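PDB 4O5P: uncharacterized protein from Pseudomonas aeruginosa, which probably hydrolyses phospholipids of target-cell membranes as Tle1, a phospholipase effector of the type VI secretion system. Local coordinates for residues N5-A17 and F457-L469. Residues are numbered along the deposited sequence; the frame is centred on the assembly and turned at random.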
ATOM      1  N   ASN A   5      12.584  11.821 -17.560  1.00 34.26           N
ATOM      2  CA  ASN A   5      13.574  10.743 -17.493  1.00 34.20           C
ATOM      3  C   ASN A   5      12.966   9.383 -17.111  1.00 35.58           C
ATOM      4  O   ASN A   5      11.764   9.289 -16.824  1.00 28.84           O
ATOM      5  CB  ASN A   5      14.709  11.126 -16.532  1.00 35.76           C
ATOM      6  CG  ASN A   5      14.430  10.716 -15.104  1.00 27.94           C
ATOM      7  OD1 ASN A   5      13.277  10.669 -14.666  1.00 29.46           O
ATOM      8  ND2 ASN A   5      15.493  10.434 -14.358  1.00 28.61           N
ATOM      9  N   PHE A   6      13.785   8.332 -17.086  1.00 33.89           N
ATOM     10  CA  PHE A   6      13.247   7.019 -16.774  1.00 29.72           C
ATOM     11  C   PHE A   6      14.273   6.060 -16.205  1.00 29.04           C
ATOM     12  O   PHE A   6      15.466   6.372 -16.145  1.00 31.93           O
ATOM     13  CB  PHE A   6      12.551   6.401 -18.004  1.00 30.54           C
ATOM     14  CG  PHE A   6      13.484   5.700 -18.959  1.00 35.14           C
ATOM     15  CD1 PHE A   6      14.510   6.399 -19.596  1.00 34.66           C
ATOM     16  CD2 PHE A   6      13.311   4.351 -19.250  1.00 27.93           C
ATOM     17  CE1 PHE A   6      15.361   5.756 -20.489  1.00 36.50           C
ATOM     18  CE2 PHE A   6      14.159   3.698 -20.143  1.00 36.56           C
ATOM     19  CZ  PHE A   6      15.186   4.405 -20.768  1.00 35.43           C
ATOM     20  N   GLY A   7      13.792   4.893 -15.783  1.00 26.53           N
ATOM     21  CA  GLY A   7      14.660   3.816 -15.339  1.00 25.27           C
ATOM     22  C   GLY A   7      14.734   3.733 -13.829  1.00 20.98           C
ATOM     23  O   GLY A   7      14.031   4.451 -13.129  1.00 18.41           O
ATOM     24  N   PHE A   8      15.612   2.872 -13.329  1.00 17.79           N
ATOM     25  CA  PHE A   8      15.782   2.714 -11.894  1.00 19.31           C
ATOM     26  C   PHE A   8      17.080   3.356 -11.404  1.00 19.20           C
ATOM     27  O   PHE A   8      18.138   3.174 -12.023  1.00 16.36           O
ATOM     28  CB  PHE A   8      15.760   1.241 -11.548  1.00 16.49           C
ATOM     29  CG  PHE A   8      16.079   0.950 -10.111  1.00 19.24           C
ATOM     30  CD1 PHE A   8      15.123   1.100  -9.134  1.00 15.72           C
ATOM     31  CD2 PHE A   8      17.349   0.518  -9.742  1.00 21.69           C
ATOM     32  CE1 PHE A   8      15.421   0.812  -7.799  1.00 16.09           C
ATOM     33  CE2 PHE A   8      17.650   0.247  -8.419  1.00 15.44           C
ATOM     34  CZ  PHE A   8      16.684   0.396  -7.452  1.00 15.91           C
ATOM     35  N   HIS A   9      16.999   4.124 -10.313  1.00 15.90           N
ATOM     36  CA  HIS A   9      18.193   4.772  -9.751  1.00 20.25           C
ATOM     37  C   HIS A   9      18.170   4.766  -8.231  1.00 19.70           C
ATOM     38  O   HIS A   9      17.125   4.507  -7.619  1.00 17.61           O
ATOM     39  CB  HIS A   9      18.304   6.222 -10.228  1.00 19.29           C
ATOM     40  CG  HIS A   9      18.248   6.374 -11.712  1.00 22.89           C
ATOM     41  ND1 HIS A   9      19.370   6.322 -12.508  1.00 24.45           N
ATOM     42  CD2 HIS A   9      17.202   6.566 -12.547  1.00 22.02           C
ATOM     43  CE1 HIS A   9      19.018   6.478 -13.772  1.00 24.95           C
ATOM     44  NE2 HIS A   9      17.707   6.634 -13.822  1.00 26.50           N
ATOM     45  N   ILE A  10      19.329   5.028  -7.629  1.00 14.61           N
ATOM     46  CA  ILE A  10      19.401   5.331  -6.207  1.00 16.50           C
ATOM     47  C   ILE A  10      18.745   6.698  -6.054  1.00 21.24           C
ATOM     48  O   ILE A  10      18.787   7.505  -6.998  1.00 20.08           O
ATOM     49  CB  ILE A  10      20.875   5.410  -5.729  1.00 19.57           C
ATOM     50  CG1 ILE A  10      21.557   4.061  -5.881  1.00 21.41           C
ATOM     51  CG2 ILE A  10      20.973   5.797  -4.257  1.00 17.08           C
ATOM     52  CD1 ILE A  10      20.841   2.947  -5.105  1.00 16.91           C
ATOM     53  N   ALA A  11      18.143   6.966  -4.894  1.00 16.03           N
ATOM     54  CA  ALA A  11      17.667   8.307  -4.562  1.00 17.03           C
ATOM     55  C   ALA A  11      18.708   9.364  -4.925  1.00 19.97           C
ATOM     56  O   ALA A  11      19.902   9.130  -4.770  1.00 16.12           O
ATOM     57  CB  ALA A  11      17.357   8.400  -3.089  1.00 17.46           C
ATOM     58  N   PRO A  12      18.255  10.527  -5.420  1.00 16.71           N
ATOM     59  CA  PRO A  12      19.208  11.611  -5.658  1.00 19.22           C
ATOM     60  C   PRO A  12      19.684  12.178  -4.330  1.00 20.99           C
ATOM     61  O   PRO A  12      19.038  11.954  -3.303  1.00 20.06           O
ATOM     62  CB  PRO A  12      18.377  12.654  -6.416  1.00 22.83           C
ATOM     63  CG  PRO A  12      16.954  12.384  -6.010  1.00 19.27           C
ATOM     64  CD  PRO A  12      16.884  10.879  -5.830  1.00 17.80           C
ATOM     65  N   THR A  13      20.808  12.887  -4.349  1.00 18.74           N
ATOM     66  CA  THR A  13      21.329  13.535  -3.147  1.00 21.05           C
ATOM     67  C   THR A  13      20.306  14.581  -2.739  1.00 18.88           C
ATOM     68  O   THR A  13      19.571  15.085  -3.588  1.00 19.73           O
ATOM     69  CB  THR A  13      22.684  14.200  -3.445  1.00 23.73           C
ATOM     70  OG1 THR A  13      23.260  14.685  -2.232  1.00 25.19           O
ATOM     71  CG2 THR A  13      22.508  15.359  -4.432  1.00 17.10           C
ATOM     72  N   HIS A  14      20.207  14.884  -1.450  1.00 23.37           N
ATOM     73  CA  HIS A  14      19.227  15.875  -1.022  1.00 23.31           C
ATOM     74  C   HIS A  14      19.901  17.228  -0.902  1.00 25.13           C
ATOM     75  O   HIS A  14      20.846  17.363  -0.127  1.00 24.25           O
ATOM     76  CB  HIS A  14      18.606  15.521   0.321  1.00 22.67           C
ATOM     77  CG  HIS A  14      17.679  16.576   0.833  1.00 23.76           C
ATOM     78  ND1 HIS A  14      16.406  16.750   0.333  1.00 21.37           N
ATOM     79  CD2 HIS A  14      17.852  17.544   1.766  1.00 24.45           C
ATOM     80  CE1 HIS A  14      15.829  17.770   0.947  1.00 22.57           C
ATOM     81  NE2 HIS A  14      16.686  18.267   1.824  1.00 25.36           N
ATOM     82  N   PRO A  15      19.411  18.232  -1.653  1.00 25.61           N
ATOM     83  CA  PRO A  15      20.119  19.513  -1.723  1.00 27.17           C
ATOM     84  C   PRO A  15      20.048  20.241  -0.397  1.00 31.18           C
ATOM     85  O   PRO A  15      18.979  20.259   0.227  1.00 28.39           O
ATOM     86  CB  PRO A  15      19.344  20.288  -2.784  1.00 25.34           C
ATOM     87  CG  PRO A  15      17.983  19.707  -2.752  1.00 27.55           C
ATOM     88  CD  PRO A  15      18.178  18.242  -2.460  1.00 23.54           C
ATOM     89  N   VAL A  16      21.177  20.821   0.014  1.00 36.04           N
ATOM     90  CA  VAL A  16      21.298  21.558   1.278  1.00 36.31           C
ATOM     91  C   VAL A  16      20.059  22.395   1.626  1.00 34.25           C
ATOM     92  O   VAL A  16      19.384  22.135   2.635  1.00 35.37           O
ATOM     93  CB  VAL A  16      22.569  22.434   1.266  1.00 33.39           C
ATOM     94  N   ALA A  17      19.746  23.368   0.774  1.00 27.40           N
ATOM     95  CA  ALA A  17      18.606  24.260   1.012  1.00 34.86           C
ATOM     96  C   ALA A  17      17.213  23.619   0.847  1.00 32.44           C
ATOM     97  O   ALA A  17      16.193  24.268   1.090  1.00 31.17           O
ATOM     98  CB  ALA A  17      18.723  25.504   0.137  1.00 36.89           C
ATOM     99  N   PHE A 457      21.053  11.333   5.528  1.00 19.64           N
ATOM    100  CA  PHE A 457      20.495  10.791   4.308  1.00 16.67           C
ATOM    101  C   PHE A 457      21.569  10.778   3.230  1.00 16.32           C
ATOM    102  O   PHE A 457      21.810   9.766   2.591  1.00 17.90           O
ATOM    103  CB  PHE A 457      19.293  11.618   3.835  1.00 17.40           C
ATOM    104  CG  PHE A 457      18.806  11.214   2.484  1.00 19.99           C
ATOM    105  CD1 PHE A 457      19.353  11.778   1.334  1.00 18.66           C
ATOM    106  CD2 PHE A 457      17.828  10.242   2.357  1.00 18.29           C
ATOM    107  CE1 PHE A 457      18.920  11.384   0.083  1.00 19.54           C
ATOM    108  CE2 PHE A 457      17.379   9.848   1.108  1.00 17.55           C
ATOM    109  CZ  PHE A 457      17.927  10.421  -0.032  1.00 19.98           C
ATOM    110  N   ASN A 458      22.219  11.910   3.011  1.00 18.26           N
ATOM    111  CA  ASN A 458      23.249  11.965   1.984  1.00 16.47           C
ATOM    112  C   ASN A 458      24.418  10.997   2.216  1.00 17.91           C
ATOM    113  O   ASN A 458      25.043  10.550   1.263  1.00 18.99           O
ATOM    114  CB  ASN A 458      23.724  13.405   1.786  1.00 19.51           C
ATOM    115  CG  ASN A 458      22.644  14.289   1.167  1.00 20.50           C
ATOM    116  OD1 ASN A 458      21.801  13.812   0.404  1.00 17.38           O
ATOM    117  ND2 ASN A 458      22.664  15.583   1.500  1.00 24.02           N
ATOM    118  N   ALA A 459      24.708  10.645   3.466  1.00 18.61           N
ATOM    119  CA  ALA A 459      25.751   9.635   3.690  1.00 21.06           C
ATOM    120  C   ALA A 459      25.270   8.294   3.142  1.00 18.77           C
ATOM    121  O   ALA A 459      26.010   7.562   2.437  1.00 18.12           O
ATOM    122  CB  ALA A 459      26.097   9.528   5.164  1.00 18.53           C
ATOM    123  N   TRP A 460      24.018   7.970   3.457  1.00 17.76           N
ATOM    124  CA  TRP A 460      23.429   6.790   2.843  1.00 15.98           C
ATOM    125  C   TRP A 460      23.461   6.873   1.313  1.00 15.96           C
ATOM    126  O   TRP A 460      23.897   5.946   0.632  1.00 17.91           O
ATOM    127  CB  TRP A 460      21.997   6.571   3.327  1.00 15.55           C
ATOM    128  CG  TRP A 460      21.427   5.334   2.730  1.00 17.57           C
ATOM    129  CD1 TRP A 460      21.551   4.059   3.206  1.00 14.15           C
ATOM    130  CD2 TRP A 460      20.703   5.236   1.507  1.00 14.15           C
ATOM    131  NE1 TRP A 460      20.914   3.178   2.370  1.00 14.23           N
ATOM    132  CE2 TRP A 460      20.381   3.878   1.312  1.00 15.55           C
ATOM    133  CE3 TRP A 460      20.264   6.174   0.562  1.00 15.77           C
ATOM    134  CZ2 TRP A 460      19.652   3.424   0.211  1.00 13.91           C
ATOM    135  CZ3 TRP A 460      19.555   5.726  -0.547  1.00 16.59           C
ATOM    136  CH2 TRP A 460      19.247   4.362  -0.705  1.00 16.04           C
ATOM    137  N   GLN A 461      23.009   7.994   0.767  1.00 19.04           N
ATOM    138  CA  GLN A 461      22.878   8.125  -0.671  1.00 18.06           C
ATOM    139  C   GLN A 461      24.218   7.919  -1.354  1.00 17.61           C
ATOM    140  O   GLN A 461      24.303   7.275  -2.404  1.00 14.04           O
ATOM    141  CB  GLN A 461      22.316   9.496  -1.019  1.00 18.57           C
ATOM    142  CG  GLN A 461      21.838   9.618  -2.455  1.00 16.81           C
ATOM    143  CD  GLN A 461      22.960   9.865  -3.446  1.00 18.66           C
ATOM    144  OE1 GLN A 461      24.002  10.431  -3.103  1.00 21.12           O
ATOM    145  NE2 GLN A 461      22.752   9.438  -4.689  1.00 18.96           N
ATOM    146  N   ALA A 462      25.263   8.455  -0.731  1.00 19.40           N
ATOM    147  CA  ALA A 462      26.610   8.382  -1.277  1.00 18.45           C
ATOM    148  C   ALA A 462      27.239   6.990  -1.193  1.00 19.37           C
ATOM    149  O   ALA A 462      28.040   6.641  -2.064  1.00 18.85           O
ATOM    150  CB  ALA A 462      27.512   9.438  -0.625  1.00 20.56           C
ATOM    151  N   GLN A 463      26.910   6.197  -0.169  1.00 16.90           N
ATOM    152  CA  GLN A 463      27.480   4.834  -0.119  1.00 18.33           C
ATOM    153  C   GLN A 463      26.734   3.827  -0.986  1.00 18.15           C
ATOM    154  O   GLN A 463      27.242   2.742  -1.283  1.00 17.30           O
ATOM    155  CB  GLN A 463      27.529   4.290   1.312  1.00 18.62           C
ATOM    156  CG  GLN A 463      26.152   4.138   1.977  1.00 18.40           C
ATOM    157  CD  GLN A 463      25.454   2.828   1.654  1.00 16.03           C
ATOM    158  OE1 GLN A 463      26.083   1.764   1.555  1.00 17.08           O
ATOM    159  NE2 GLN A 463      24.132   2.900   1.489  1.00 15.23           N
ATOM    160  N   ALA A 464      25.508   4.173  -1.356  1.00 18.42           N
ATOM    161  CA  ALA A 464      24.667   3.248  -2.086  1.00 17.55           C
ATOM    162  C   ALA A 464      25.238   3.033  -3.478  1.00 19.29           C
ATOM    163  O   ALA A 464      25.767   3.970  -4.094  1.00 19.79           O
ATOM    164  CB  ALA A 464      23.244   3.784  -2.162  1.00 17.97           C
ATOM    165  N   LYS A 465      25.116   1.802  -3.972  1.00 19.82           N
ATOM    166  CA  LYS A 465      25.687   1.436  -5.264  1.00 21.41           C
ATOM    167  C   LYS A 465      24.612   1.196  -6.310  1.00 24.07           C
ATOM    168  O   LYS A 465      23.579   0.569  -6.044  1.00 17.63           O
ATOM    169  CB  LYS A 465      26.596   0.205  -5.146  1.00 21.35           C
ATOM    170  CG  LYS A 465      28.026   0.515  -4.686  1.00 26.64           C
ATOM    171  CD  LYS A 465      28.797  -0.765  -4.313  1.00 28.21           C
ATOM    172  CE  LYS A 465      30.194  -0.426  -3.780  1.00 35.45           C
ATOM    173  NZ  LYS A 465      30.830  -1.548  -3.009  1.00 39.37           N
ATOM    174  N   ALA A 466      24.879   1.701  -7.509  1.00 21.50           N
ATOM    175  CA  ALA A 466      23.983   1.528  -8.645  1.00 21.47           C
ATOM    176  C   ALA A 466      23.812   0.056  -9.001  1.00 23.52           C
ATOM    177  O   ALA A 466      24.758  -0.735  -8.921  1.00 21.07           O
ATOM    178  CB  ALA A 466      24.518   2.298  -9.848  1.00 23.78           C
ATOM    179  N   GLY A 467      22.595  -0.311  -9.387  1.00 19.31           N
ATOM    180  CA  GLY A 467      22.350  -1.613  -9.976  1.00 21.60           C
ATOM    181  C   GLY A 467      20.860  -1.771 -10.141  1.00 19.58           C
ATOM    182  O   GLY A 467      20.108  -0.878  -9.776  1.00 17.36           O
ATOM    183  N   PRO A 468      20.421  -2.909 -10.687  1.00 19.17           N
ATOM    184  CA  PRO A 468      18.974  -3.141 -10.759  1.00 16.08           C
ATOM    185  C   PRO A 468      18.414  -3.297  -9.350  1.00 18.08           C
ATOM    186  O   PRO A 468      19.169  -3.513  -8.392  1.00 17.76           O
ATOM    187  CB  PRO A 468      18.867  -4.480 -11.509  1.00 19.55           C
ATOM    188  CG  PRO A 468      20.207  -5.183 -11.231  1.00 26.03           C
ATOM    189  CD  PRO A 468      21.213  -4.042 -11.210  1.00 17.23           C
ATOM    190  N   LEU A 469      17.101  -3.217  -9.215  1.00 14.25           N
ATOM    191  CA  LEU A 469      16.499  -3.272  -7.891  1.00 14.57           C
ATOM    192  C   LEU A 469      16.912  -4.493  -7.065  1.00 17.63           C
ATOM    193  O   LEU A 469      17.134  -4.377  -5.853  1.00 13.46           O
ATOM    194  CB  LEU A 469      14.984  -3.173  -7.995  1.00 13.62           C
ATOM    195  CG  LEU A 469      14.182  -3.130  -6.701  1.00 13.79           C
ATOM    196  CD1 LEU A 469      14.761  -2.085  -5.746  1.00 13.37           C
ATOM    197  CD2 LEU A 469      12.737  -2.779  -7.054  1.00 11.94           C
TER
HETATM  198  O   HOH W   1      20.603   2.042 -11.014  1.00 27.24           O
HETATM  199  O   HOH W   2      24.738  12.230  -1.437  1.00 22.78           O
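Strand 7-10, which pairs in parallel with strand 370-375 in the mixed beta-sheet of an alpha/beta-hydrolase-like core, and the extended chain that follows it run along the last two turns of helix 451-463 and the linker to helix 469-487. The carboxamide of Asn-458 meets the backbone of His-14 with both its ends: His-14 N donates to OD1 over 2.7 Å, almost straight at 175°, and Asn-458 ND2 returns a bond to His-14 O at 3.0 Å. Each donor lies in the carbonyl plane on a lone pair of its acceptor. One turn on, Gln-461 NE2 gives a more bent bond (143°) to Ala-11 O, 2.9 Å away; a bend at chi2 (-80°) folds its amide back to this carbonyl. A water joins Gln-461 OE1, Thr-13 OG1 and Asn-458 O. Beside these amides the Phe-457 ring turns its edge to Pro-12 O and to Ala-11 CB, with CZ 3.7 Å from that methyl. Ile-10 lays CG2 against Ala-464 CB (3.7 Å) and 4.0 Å from CZ3 of the Trp-460 indole, whose NE1 is bonded to Glu-476. At the far end Leu-469 CB sits over one face of the Phe-8 ring, 4.2 Å from its centroid, a CH-pi contact, while Gly-467 O lies at the ring edge. A second water bridges Phe-8 O and Gly-467 O. Amide-to-backbone bonds thus fix the irregular chain after the strand to the helix, whereas the strand packs the side chains of Phe-8 and Ile-10 on Trp-460, Ala-464 and Leu-469, with one water joining its backbone to the linker.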